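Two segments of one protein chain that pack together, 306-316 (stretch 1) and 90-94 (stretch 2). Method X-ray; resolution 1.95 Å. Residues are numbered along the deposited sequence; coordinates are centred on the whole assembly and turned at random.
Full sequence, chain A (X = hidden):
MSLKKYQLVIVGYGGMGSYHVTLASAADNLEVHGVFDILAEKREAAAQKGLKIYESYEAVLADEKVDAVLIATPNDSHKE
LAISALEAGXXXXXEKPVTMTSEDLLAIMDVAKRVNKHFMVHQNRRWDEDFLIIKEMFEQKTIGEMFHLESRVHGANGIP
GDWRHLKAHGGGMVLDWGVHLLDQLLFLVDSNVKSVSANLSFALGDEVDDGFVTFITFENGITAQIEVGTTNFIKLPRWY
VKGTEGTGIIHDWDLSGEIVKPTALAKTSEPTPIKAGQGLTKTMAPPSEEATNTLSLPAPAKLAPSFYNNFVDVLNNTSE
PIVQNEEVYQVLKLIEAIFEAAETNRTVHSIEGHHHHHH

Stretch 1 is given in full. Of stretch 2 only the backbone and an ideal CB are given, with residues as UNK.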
# COMPACT_ATOMS: atom_id res chain seq x y z
N SER A 306 17.57 28.86 3.45
CA SER A 306 16.14 28.83 3.67
C SER A 306 15.40 29.26 2.40
O SER A 306 16.00 29.85 1.50
CB SER A 306 15.75 29.74 4.84
OG SER A 306 15.78 31.13 4.47
N PHE A 307 14.11 28.94 2.33
CA PHE A 307 13.28 29.33 1.18
C PHE A 307 13.38 30.84 0.88
O PHE A 307 13.68 31.24 -0.23
CB PHE A 307 11.81 28.93 1.42
CG PHE A 307 10.88 29.42 0.35
CD1 PHE A 307 10.69 28.67 -0.80
CD2 PHE A 307 10.23 30.65 0.48
CE1 PHE A 307 9.84 29.13 -1.79
CE2 PHE A 307 9.38 31.12 -0.52
CZ PHE A 307 9.18 30.36 -1.65
N TYR A 308 13.13 31.66 1.89
CA TYR A 308 13.11 33.10 1.70
C TYR A 308 14.47 33.72 1.41
O TYR A 308 14.54 34.72 0.70
CB TYR A 308 12.43 33.79 2.88
CG TYR A 308 10.94 33.97 2.70
CD1 TYR A 308 10.03 33.33 3.54
CD2 TYR A 308 10.44 34.79 1.68
CE1 TYR A 308 8.67 33.51 3.38
CE2 TYR A 308 9.08 34.97 1.51
CZ TYR A 308 8.20 34.34 2.37
OH TYR A 308 6.85 34.52 2.22
N ASN A 309 15.56 33.12 1.92
CA ASN A 309 16.90 33.60 1.57
C ASN A 309 17.24 33.20 0.16
O ASN A 309 17.92 33.95 -0.56
CB ASN A 309 17.96 33.09 2.55
CG ASN A 309 17.98 33.87 3.84
OD1 ASN A 309 17.66 35.06 3.87
ND2 ASN A 309 18.35 33.20 4.93
N ASN A 310 16.76 32.04 -0.25
CA ASN A 310 16.93 31.64 -1.65
C ASN A 310 16.14 32.55 -2.62
O ASN A 310 16.64 32.89 -3.69
CB ASN A 310 16.50 30.20 -1.84
CG ASN A 310 16.62 29.77 -3.28
OD1 ASN A 310 15.64 29.33 -3.90
ND2 ASN A 310 17.79 29.95 -3.85
N PHE A 311 14.91 32.89 -2.25
CA PHE A 311 14.07 33.83 -3.01
C PHE A 311 14.80 35.17 -3.22
O PHE A 311 14.86 35.66 -4.34
CB PHE A 311 12.72 34.06 -2.29
CG PHE A 311 11.83 35.09 -2.96
CD1 PHE A 311 11.23 34.82 -4.19
CD2 PHE A 311 11.57 36.31 -2.34
CE1 PHE A 311 10.41 35.77 -4.81
CE2 PHE A 311 10.75 37.26 -2.95
CZ PHE A 311 10.17 37.00 -4.18
N VAL A 312 15.37 35.73 -2.14
CA VAL A 312 16.20 36.95 -2.21
C VAL A 312 17.42 36.78 -3.12
O VAL A 312 17.70 37.66 -3.95
CB VAL A 312 16.59 37.45 -0.81
CG1 VAL A 312 17.54 38.64 -0.88
CG2 VAL A 312 15.35 37.86 -0.06
N ASP A 313 18.10 35.65 -2.99
CA ASP A 313 19.27 35.34 -3.82
C ASP A 313 18.90 35.25 -5.30
O ASP A 313 19.72 35.58 -6.16
CB ASP A 313 19.90 34.01 -3.39
CG ASP A 313 20.62 34.09 -2.03
OD1 ASP A 313 20.80 35.20 -1.48
OD2 ASP A 313 20.99 33.01 -1.51
N VAL A 314 17.69 34.77 -5.59
CA VAL A 314 17.14 34.73 -6.95
C VAL A 314 16.87 36.16 -7.44
O VAL A 314 17.24 36.52 -8.55
CB VAL A 314 15.87 33.84 -7.04
CG1 VAL A 314 15.13 34.05 -8.35
CG2 VAL A 314 16.26 32.38 -6.90
N LEU A 315 16.27 36.99 -6.58
CA LEU A 315 16.01 38.40 -6.89
C LEU A 315 17.29 39.19 -7.16
O LEU A 315 17.31 40.08 -8.02
CB LEU A 315 15.24 39.11 -5.76
CG LEU A 315 13.84 38.64 -5.36
CD1 LEU A 315 13.12 39.69 -4.51
CD2 LEU A 315 13.00 38.24 -6.56
N ASN A 316 18.35 38.86 -6.41
CA ASN A 316 19.66 39.50 -6.54
C ASN A 316 20.50 38.88 -7.64
O ASN A 316 21.65 39.28 -7.86
CB ASN A 316 20.41 39.45 -5.20
CG ASN A 316 19.85 40.41 -4.17
OD1 ASN A 316 19.82 40.12 -2.97
ND2 ASN A 316 19.41 41.57 -4.62
N UNK A 90 5.72 43.52 -9.75
CA UNK A 90 6.04 42.94 -8.44
C UNK A 90 6.42 41.48 -8.63
O UNK A 90 5.76 40.76 -9.39
CB UNK A 90 4.86 43.07 -7.47
N UNK A 91 7.48 41.06 -7.95
CA UNK A 91 7.81 39.64 -7.81
C UNK A 91 6.74 38.97 -6.93
O UNK A 91 6.04 39.65 -6.15
CB UNK A 91 9.21 39.46 -7.21
N UNK A 92 6.60 37.66 -7.06
CA UNK A 92 5.50 36.95 -6.39
C UNK A 92 5.97 35.69 -5.69
O UNK A 92 6.66 34.86 -6.30
CB UNK A 92 4.41 36.59 -7.40
N UNK A 93 5.61 35.56 -4.42
CA UNK A 93 5.64 34.26 -3.75
C UNK A 93 4.18 33.82 -3.59
O UNK A 93 3.34 34.56 -3.07
CB UNK A 93 6.36 34.33 -2.40
N UNK A 94 3.89 32.61 -4.05
CA UNK A 94 2.54 32.09 -3.97
C UNK A 94 2.50 30.79 -3.16
O UNK A 94 3.27 29.87 -3.39
CB UNK A 94 1.98 31.86 -5.37

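Stretch 1 is a helix from Phe 307 to Leu 315. Ser 306 caps its start, with Ser 306 OG accepting from Asn 309 N at 3.2 Å. Positions 91 to 94 form a strand that runs nearly antiparallel to the helix, at 157°, with the axes 11.0 Å apart at closest approach. Phe 307, Phe 311 and Leu 315, spaced four apart, point their CA-to-CB bonds toward the strand.

Position 90 precedes the strand. Its ideal CB has no atom of stretch 1 within 5.5 Å. The helix sets no requirement here, and many side chains would suit. The deposited residue is Lys 90. It makes no contact with stretch 1, and its NZ is hydrogen-bonded elsewhere in the structure.

Position 91 points toward the helix. Its ideal CB lies 4.0 Å from Phe 311 CZ and 4.0 Å from Leu 315 CD2. The nearby surface is carbon, with no charged group to answer. Leucine, methionine or a flat ring that can lie against a methyl group would fit. The deposited residue is His 91, with chi1 in m. Leu 315 CD2 sits over one face of its ring, 3.6 Å from the ring centroid and 11° off the normal, a CH-pi contact. His 91 CB also packs 4.0 Å from Phe 311 CZ. ND1 is hydrogen-bonded elsewhere in the structure.

Position 92 points away, and its ideal CB has nothing of stretch 1 within 5.5 Å. The helix leaves the choice open; beta-branched residues are common in such extended backbone. The deposited residue is Val 92. Its side chain stays clear of the helix, but Val 92 O lies 4.1 Å from Phe 311 CE1.

Position 93 points toward a group of three aromatic rings. Its ideal CB is 4.7 Å from Tyr 308 OH, 4.8 Å from Phe 307 CE2 and 4.9 Å from Phe 311 CE1. These gaps leave room for methyl groups beyond CB. Valine or isoleucine would suit, and perhaps leucine. The deposited residue is Val 93, with chi1 in t. Val 93 CG2 lies over one face of the Phe 311 ring, 3.6 Å from its centroid, in a second CH-pi contact. Val 93 CG2 is also 4.2 Å from Tyr 308 CE2. Val 93 CG1 meets the edge of the Phe 307 ring, 3.7 Å from Phe 307 CE2.

Position 94 points away again, and stretch 1 places no demand on it. The deposited residue is Cys 94, which does not touch the helix.

Stretch 2 90-94: KHVVC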
# COMPACT_ATOMS: atom_id res chain seq x y z
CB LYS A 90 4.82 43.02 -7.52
CG LYS A 90 4.68 44.25 -6.64
CD LYS A 90 4.92 45.57 -7.35
CE LYS A 90 4.34 46.73 -6.57
NZ LYS A 90 5.06 48.00 -6.89
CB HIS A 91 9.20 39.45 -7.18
CG HIS A 91 10.31 40.15 -7.91
ND1 HIS A 91 10.83 39.69 -9.10
CD2 HIS A 91 11.02 41.25 -7.59
CE1 HIS A 91 11.81 40.50 -9.49
NE2 HIS A 91 11.94 41.46 -8.59
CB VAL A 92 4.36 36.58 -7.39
CG1 VAL A 92 3.33 35.67 -6.74
CG2 VAL A 92 3.70 37.82 -7.96
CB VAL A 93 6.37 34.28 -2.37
CG1 VAL A 93 6.35 32.87 -1.74
CG2 VAL A 93 7.81 34.74 -2.51
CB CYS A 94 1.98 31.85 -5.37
SG CYS A 94 0.25 31.42 -5.41
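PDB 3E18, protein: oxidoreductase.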